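Local coordinates for protein glycoside hydrolase family 81 (Clostridium thermocellum, PDB 6FOP) that hydrolyses beta-1,3-glucans such as laminarin as a family 81 glycoside hydrolase of the cellulosome, at residues 580-592 against 652-664. Residues are numbered along the deposited sequence; the frame is centred on the assembly and turned at random. Where two conformers were deposited one is given.
Sequences PITAASLYLGKDP and WICNLDSLGLPDF
Thr-582 O accepts the backbone hydrogen bond from Ser-585 N (2.8 Å) that closes a type I beta turn, and the same oxygen lies 3.3 Å from CZ3 of Trp-652. The turn belongs to the loop joining helices 570-575 and 592-606 in the helical C-terminal domain, probably an (alpha/alpha)6 barrel as in family 81 relatives. Two side chains stiffen it: Ser-585 OG takes the N-H of Thr-582 (2.9 Å, 167°), and Thr-582 OG1 receives Ala-584 N in an ST turn. With CG anti to its backbone N (chi1 172°), Trp-652 extends its indole from helix 646-659 to this loop. In one of its two conformers, beta-branched Ile-581 lays CG2 over the six-membered ring of Trp-652, 3.6 Å from its centroid, while Leu-656 CD1 covers the opposite face; Trp-652 NE1 hydrogen-bonds to Met-620 O. Leu-586 reaches Trp-652 CH2 with CD2 and packs on the apolar ring carbons of Pro-662. Gly-660, just past the helix, adopts a positive phi (96°) at which a CB would press on the preceding carbonyl O. Beyond strand 661-662, Phe-664 presents one ring face to Lys-590, whose CG stands 4.0 Å above the ring centre, while the ring edge brings CZ to 3.3 Å from Leu-586 O.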
ATOM      1  N   PRO A 580       4.219  -8.222  11.719  1.00 12.15           N
ATOM      2  CA  PRO A 580       4.992  -9.384  12.148  1.00 12.06           C
ATOM      3  C   PRO A 580       6.403  -9.346  11.571  1.00 12.13           C
ATOM      4  O   PRO A 580       6.605  -9.030  10.404  1.00 13.91           O
ATOM      5  CB  PRO A 580       4.205 -10.554  11.568  1.00 12.74           C
ATOM      6  CG  PRO A 580       3.614  -9.985  10.310  1.00 12.67           C
ATOM      7  CD  PRO A 580       3.307  -8.543  10.610  1.00 13.91           C
ATOM      8  N   ILE A 581       7.373  -9.716  12.393  0.50 12.20           N
ATOM      9  CA  ILE A 581       8.746  -9.814  11.928  0.50 12.44           C
ATOM     10  C   ILE A 581       8.937 -11.199  11.307  0.50 13.20           C
ATOM     11  O   ILE A 581       8.836 -12.202  12.000  0.50 14.06           O
ATOM     12  CB  ILE A 581       9.750  -9.480  13.060  0.50 12.98           C
ATOM     13  CG1 ILE A 581       9.506  -8.039  13.578  0.50 13.09           C
ATOM     14  CG2 ILE A 581      11.172  -9.599  12.561  0.50 13.64           C
ATOM     15  CD1 ILE A 581      10.386  -7.634  14.747  0.50 13.03           C
ATOM     16  N   THR A 582       9.204 -11.240   9.997  1.00 13.42           N
ATOM     17  CA  THR A 582       9.441 -12.481   9.259  1.00 13.17           C
ATOM     18  C   THR A 582      10.837 -12.386   8.646  1.00 13.26           C
ATOM     19  O   THR A 582      11.506 -11.355   8.743  1.00 13.05           O
ATOM     20  CB  THR A 582       8.407 -12.740   8.141  1.00 14.99           C
ATOM     21  OG1 THR A 582       8.700 -11.948   6.983  1.00 14.29           O
ATOM     22  CG2 THR A 582       6.965 -12.492   8.624  1.00 16.15           C
ATOM     23  N   ALA A 583      11.250 -13.426   7.939  1.00 13.92           N
ATOM     24  CA  ALA A 583      12.535 -13.360   7.243  1.00 14.15           C
ATOM     25  C   ALA A 583      12.501 -12.498   5.983  1.00 15.88           C
ATOM     26  O   ALA A 583      13.473 -12.469   5.231  1.00 21.66           O
ATOM     27  CB  ALA A 583      13.028 -14.767   6.927  1.00 14.60           C
ATOM     28  N   ALA A 584      11.381 -11.831   5.753  1.00 13.15           N
ATOM     29  CA  ALA A 584      11.280 -10.744   4.784  1.00 14.17           C
ATOM     30  C   ALA A 584      11.391  -9.374   5.443  1.00 13.67           C
ATOM     31  O   ALA A 584      11.262  -8.363   4.761  1.00 14.97           O
ATOM     32  CB  ALA A 584       9.997 -10.886   3.982  1.00 15.12           C
ATOM     33  N   SER A 585      11.652  -9.321   6.754  1.00 13.21           N
ATOM     34  CA  SER A 585      11.640  -8.053   7.494  1.00 13.36           C
ATOM     35  C   SER A 585      12.999  -7.406   7.640  1.00 12.85           C
ATOM     36  O   SER A 585      13.136  -6.400   8.338  1.00 13.09           O
ATOM     37  CB  SER A 585      10.996  -8.208   8.867  1.00 13.50           C
ATOM     38  OG  SER A 585       9.639  -8.588   8.784  1.00 13.80           O
ATOM     39  N   LEU A 586      14.009  -7.925   6.953  1.00 13.15           N
ATOM     40  CA  LEU A 586      15.318  -7.328   7.056  1.00 14.22           C
ATOM     41  C   LEU A 586      15.357  -5.887   6.547  1.00 14.88           C
ATOM     42  O   LEU A 586      16.241  -5.125   6.936  1.00 14.52           O
ATOM     43  CB  LEU A 586      16.371  -8.180   6.362  1.00 14.30           C
ATOM     44  CG  LEU A 586      16.587  -9.594   6.962  1.00 14.81           C
ATOM     45  CD1 LEU A 586      17.486 -10.441   6.073  1.00 16.87           C
ATOM     46  CD2 LEU A 586      17.141  -9.525   8.382  1.00 15.53           C
ATOM     47  N   TYR A 587      14.392  -5.513   5.689  1.00 14.30           N
ATOM     48  CA  TYR A 587      14.294  -4.135   5.223  1.00 13.96           C
ATOM     49  C   TYR A 587      14.237  -3.136   6.344  1.00 14.75           C
ATOM     50  O   TYR A 587      14.638  -1.994   6.151  1.00 15.62           O
ATOM     51  CB  TYR A 587      13.068  -3.929   4.301  1.00 13.44           C
ATOM     52  CG  TYR A 587      11.746  -3.935   5.021  1.00 13.20           C
ATOM     53  CD1 TYR A 587      11.199  -2.749   5.542  1.00 13.18           C
ATOM     54  CD2 TYR A 587      11.074  -5.123   5.281  1.00 13.26           C
ATOM     55  CE1 TYR A 587      10.020  -2.768   6.262  1.00 13.43           C
ATOM     56  CE2 TYR A 587       9.913  -5.154   6.006  1.00 13.09           C
ATOM     57  CZ  TYR A 587       9.371  -3.968   6.506  1.00 12.60           C
ATOM     58  OH  TYR A 587       8.206  -3.996   7.230  1.00 13.09           O
ATOM     59  N   LEU A 588      13.741  -3.544   7.511  1.00 13.19           N
ATOM     60  CA  LEU A 588      13.679  -2.618   8.636  1.00 14.09           C
ATOM     61  C   LEU A 588      15.045  -2.054   9.005  1.00 14.75           C
ATOM     62  O   LEU A 588      15.144  -0.954   9.549  1.00 14.87           O
ATOM     63  CB  LEU A 588      13.100  -3.335   9.857  1.00 13.67           C
ATOM     64  CG  LEU A 588      11.624  -3.715   9.788  1.00 13.84           C
ATOM     65  CD1 LEU A 588      11.237  -4.603  10.956  1.00 14.61           C
ATOM     66  CD2 LEU A 588      10.757  -2.444   9.751  1.00 14.50           C
ATOM     67  N   GLY A 589      16.077  -2.840   8.727  1.00 14.75           N
ATOM     68  CA  GLY A 589      17.452  -2.509   9.040  1.00 15.33           C
ATOM     69  C   GLY A 589      18.274  -1.917   7.919  1.00 15.61           C
ATOM     70  O   GLY A 589      19.498  -1.887   8.008  1.00 17.06           O
ATOM     71  N   LYS A 590      17.623  -1.383   6.873  1.00 15.58           N
ATOM     72  CA  LYS A 590      18.378  -0.700   5.798  1.00 18.21           C
ATOM     73  C   LYS A 590      19.412   0.280   6.317  1.00 16.73           C
ATOM     74  O   LYS A 590      20.526   0.359   5.800  1.00 17.84           O
ATOM     75  CB  LYS A 590      17.415   0.031   4.863  1.00 21.26           C
ATOM     76  CG  LYS A 590      16.777  -0.847   3.825  1.00 28.65           C
ATOM     77  CD  LYS A 590      16.090   0.083   2.822  1.00 35.51           C
ATOM     78  CE  LYS A 590      15.350  -0.665   1.746  1.00 40.43           C
ATOM     79  NZ  LYS A 590      16.247  -1.169   0.671  1.00 40.61           N
ATOM     80  N   ASP A 591      19.041   1.062   7.320  1.00 17.82           N
ATOM     81  CA  ASP A 591      19.987   1.990   7.962  1.00 17.84           C
ATOM     82  C   ASP A 591      20.078   1.594   9.432  1.00 17.68           C
ATOM     83  O   ASP A 591      19.172   1.903  10.221  1.00 17.34           O
ATOM     84  CB  ASP A 591      19.527   3.439   7.829  1.00 18.27           C
ATOM     85  CG  ASP A 591      20.531   4.432   8.378  1.00 21.63           C
ATOM     86  OD1 ASP A 591      21.501   4.026   9.052  1.00 23.71           O
ATOM     87  OD2 ASP A 591      20.335   5.654   8.134  1.00 27.01           O
ATOM     88  N   PRO A 592      21.162   0.913   9.819  1.00 17.74           N
ATOM     89  CA  PRO A 592      21.294   0.540  11.250  1.00 18.14           C
ATOM     90  C   PRO A 592      21.299   1.738  12.202  1.00 18.37           C
ATOM     91  O   PRO A 592      20.846   1.593  13.326  1.00 18.18           O
ATOM     92  CB  PRO A 592      22.612  -0.198  11.328  1.00 20.70           C
ATOM     93  CG  PRO A 592      23.038  -0.450   9.968  1.00 21.85           C
ATOM     94  CD  PRO A 592      22.239   0.342   8.994  1.00 18.55           C
ATOM     95  N   TRP A 652      15.612 -15.467  15.928  1.00 13.58           N
ATOM     96  CA  TRP A 652      15.902 -14.281  15.129  1.00 14.19           C
ATOM     97  C   TRP A 652      17.114 -13.547  15.699  1.00 12.88           C
ATOM     98  O   TRP A 652      18.118 -13.272  14.994  1.00 14.00           O
ATOM     99  CB  TRP A 652      14.680 -13.377  15.139  1.00 14.18           C
ATOM    100  CG  TRP A 652      14.874 -12.027  14.524  1.00 14.28           C
ATOM    101  CD1 TRP A 652      15.277 -10.884  15.149  1.00 13.99           C
ATOM    102  CD2 TRP A 652      14.582 -11.654  13.176  1.00 14.57           C
ATOM    103  NE1 TRP A 652      15.295  -9.836  14.276  1.00 15.77           N
ATOM    104  CE2 TRP A 652      14.872 -10.276  13.055  1.00 14.98           C
ATOM    105  CE3 TRP A 652      14.141 -12.353  12.048  1.00 15.67           C
ATOM    106  CZ2 TRP A 652      14.702  -9.584  11.863  1.00 17.12           C
ATOM    107  CZ3 TRP A 652      13.964 -11.663  10.870  1.00 17.45           C
ATOM    108  CH2 TRP A 652      14.271 -10.301  10.779  1.00 16.98           C
ATOM    109  N   ILE A 653      17.037 -13.226  16.985  1.00 13.37           N
ATOM    110  CA  ILE A 653      18.082 -12.425  17.603  1.00 14.23           C
ATOM    111  C   ILE A 653      19.438 -13.143  17.548  1.00 14.34           C
ATOM    112  O   ILE A 653      20.461 -12.544  17.188  1.00 14.42           O
ATOM    113  CB  ILE A 653      17.713 -12.096  19.060  1.00 14.65           C
ATOM    114  CG1 ILE A 653      16.516 -11.141  19.115  1.00 14.99           C
ATOM    115  CG2 ILE A 653      18.897 -11.476  19.781  1.00 15.65           C
ATOM    116  CD1 ILE A 653      15.912 -10.983  20.492  1.00 15.26           C
ATOM    117  N   CYS A 654      19.432 -14.437  17.885  1.00 13.99           N
ATOM    118  CA  CYS A 654      20.697 -15.193  17.961  1.00 15.59           C
ATOM    119  C   CYS A 654      21.277 -15.480  16.575  1.00 14.33           C
ATOM    120  O   CYS A 654      22.496 -15.574  16.417  1.00 15.54           O
ATOM    121  CB  CYS A 654      20.509 -16.488  18.719  1.00 16.47           C
ATOM    122  SG  CYS A 654      20.197 -16.248  20.484  1.00 18.36           S
ATOM    123  N   ASN A 655      20.414 -15.612  15.541  1.00 14.69           N
ATOM    124  CA  ASN A 655      20.940 -15.697  14.180  1.00 15.17           C
ATOM    125  C   ASN A 655      21.623 -14.391  13.762  1.00 14.68           C
ATOM    126  O   ASN A 655      22.698 -14.416  13.151  1.00 16.17           O
ATOM    127  CB  ASN A 655      19.881 -16.118  13.179  1.00 15.59           C
ATOM    128  CG  ASN A 655      19.856 -17.627  12.984  1.00 15.45           C
ATOM    129  OD1 ASN A 655      20.819 -18.211  12.481  1.00 17.64           O
ATOM    130  ND2 ASN A 655      18.770 -18.263  13.402  1.00 16.14           N
ATOM    131  N   LEU A 656      21.024 -13.237  14.065  1.00 15.39           N
ATOM    132  CA  LEU A 656      21.705 -11.982  13.722  1.00 15.40           C
ATOM    133  C   LEU A 656      23.024 -11.813  14.484  1.00 14.81           C
ATOM    134  O   LEU A 656      24.002 -11.309  13.957  1.00 16.36           O
ATOM    135  CB  LEU A 656      20.789 -10.768  13.914  1.00 16.17           C
ATOM    136  CG  LEU A 656      19.582 -10.727  12.965  1.00 16.45           C
ATOM    137  CD1 LEU A 656      18.611  -9.642  13.394  1.00 17.06           C
ATOM    138  CD2 LEU A 656      20.011 -10.540  11.532  1.00 19.52           C
ATOM    139  N   ASP A 657      23.043 -12.321  15.719  1.00 15.29           N
ATOM    140  CA  ASP A 657      24.254 -12.347  16.546  1.00 17.40           C
ATOM    141  C   ASP A 657      25.415 -13.098  15.859  1.00 16.86           C
ATOM    142  O   ASP A 657      26.567 -12.658  15.919  1.00 20.52           O
ATOM    143  CB  ASP A 657      23.909 -12.962  17.915  1.00 17.35           C
ATOM    144  CG  ASP A 657      25.030 -12.827  18.936  1.00 19.24           C
ATOM    145  OD1 ASP A 657      25.751 -11.799  18.996  1.00 19.80           O
ATOM    146  OD2 ASP A 657      25.186 -13.772  19.716  1.00 21.45           O
ATOM    147  N   SER A 658      25.079 -14.189  15.156  1.00 16.61           N
ATOM    148  CA  SER A 658      26.043 -14.999  14.457  0.65 17.66           C
ATOM    149  C   SER A 658      26.360 -14.504  13.040  1.00 17.30           C
ATOM    150  O   SER A 658      27.533 -14.437  12.630  1.00 19.08           O
ATOM    151  CB  SER A 658      25.472 -16.417  14.374  0.65 19.79           C
ATOM    152  OG  SER A 658      26.346 -17.235  13.672  0.65 20.85           O
ATOM    153  N   LEU A 659      25.307 -14.206  12.289  1.00 16.79           N
ATOM    154  CA  LEU A 659      25.410 -13.868  10.853  1.00 17.86           C
ATOM    155  C   LEU A 659      25.872 -12.450  10.601  1.00 16.15           C
ATOM    156  O   LEU A 659      26.530 -12.174   9.585  1.00 17.55           O
ATOM    157  CB  LEU A 659      24.053 -14.049  10.179  1.00 17.82           C
ATOM    158  CG  LEU A 659      23.402 -15.445  10.179  1.00 19.25           C
ATOM    159  CD1 LEU A 659      21.913 -15.335   9.803  1.00 19.32           C
ATOM    160  CD2 LEU A 659      24.062 -16.369   9.194  1.00 20.89           C
ATOM    161  N   GLY A 660      25.525 -11.538  11.501  1.00 16.61           N
ATOM    162  CA  GLY A 660      25.684 -10.108  11.256  1.00 16.81           C
ATOM    163  C   GLY A 660      24.412  -9.460  10.751  1.00 15.70           C
ATOM    164  O   GLY A 660      23.350 -10.063  10.730  1.00 17.03           O
ATOM    165  N   LEU A 661      24.546  -8.190  10.405  1.00 16.62           N
ATOM    166  CA  LEU A 661      23.441  -7.377   9.966  1.00 15.68           C
ATOM    167  C   LEU A 661      23.193  -7.553   8.467  1.00 15.58           C
ATOM    168  O   LEU A 661      24.124  -7.836   7.699  1.00 16.24           O
ATOM    169  CB  LEU A 661      23.744  -5.911  10.278  1.00 15.39           C
ATOM    170  CG  LEU A 661      24.080  -5.571  11.743  1.00 17.42           C
ATOM    171  CD1 LEU A 661      24.216  -4.068  11.921  1.00 17.88           C
ATOM    172  CD2 LEU A 661      22.995  -6.124  12.670  1.00 18.24           C
ATOM    173  N   PRO A 662      21.960  -7.321   8.020  1.00 14.75           N
ATOM    174  CA  PRO A 662      21.717  -7.425   6.579  1.00 15.36           C
ATOM    175  C   PRO A 662      22.574  -6.431   5.775  1.00 15.12           C
ATOM    176  O   PRO A 662      22.699  -5.275   6.144  1.00 16.59           O
ATOM    177  CB  PRO A 662      20.230  -7.107   6.428  1.00 16.16           C
ATOM    178  CG  PRO A 662      19.891  -6.335   7.661  1.00 15.42           C
ATOM    179  CD  PRO A 662      20.741  -6.956   8.759  1.00 14.74           C
ATOM    180  N   ASP A 663      23.083  -6.891   4.656  1.00 14.50           N
ATOM    181  CA  ASP A 663      23.971  -6.106   3.805  1.00 15.22           C
ATOM    182  C   ASP A 663      23.244  -5.856   2.487  1.00 16.36           C
ATOM    183  O   ASP A 663      23.077  -6.768   1.674  1.00 18.95           O
ATOM    184  CB  ASP A 663      25.272  -6.867   3.568  1.00 15.82           C
ATOM    185  CG  ASP A 663      26.345  -6.028   2.885  1.00 16.86           C
ATOM    186  OD1 ASP A 663      25.984  -5.100   2.137  1.00 19.54           O
ATOM    187  OD2 ASP A 663      27.546  -6.309   3.089  1.00 18.69           O
ATOM    188  N   PHE A 664      22.820  -4.614   2.298  1.00 17.12           N
ATOM    189  CA  PHE A 664      22.044  -4.211   1.130  1.00 18.65           C
ATOM    190  C   PHE A 664      22.895  -3.780  -0.058  1.00 17.91           C
ATOM    191  O   PHE A 664      22.368  -3.324  -1.058  1.00 20.76           O
ATOM    192  CB  PHE A 664      21.092  -3.100   1.549  1.00 21.97           C
ATOM    193  CG  PHE A 664      20.087  -3.562   2.547  1.00 25.12           C
ATOM    194  CD1 PHE A 664      18.971  -4.276   2.131  1.00 29.65           C
ATOM    195  CD2 PHE A 664      20.322  -3.417   3.908  1.00 24.46           C
ATOM    196  CE1 PHE A 664      18.041  -4.740   3.052  1.00 33.18           C
ATOM    197  CE2 PHE A 664      19.410  -3.882   4.807  1.00 24.65           C
ATOM    198  CZ  PHE A 664      18.278  -4.539   4.387  1.00 27.85           C
TER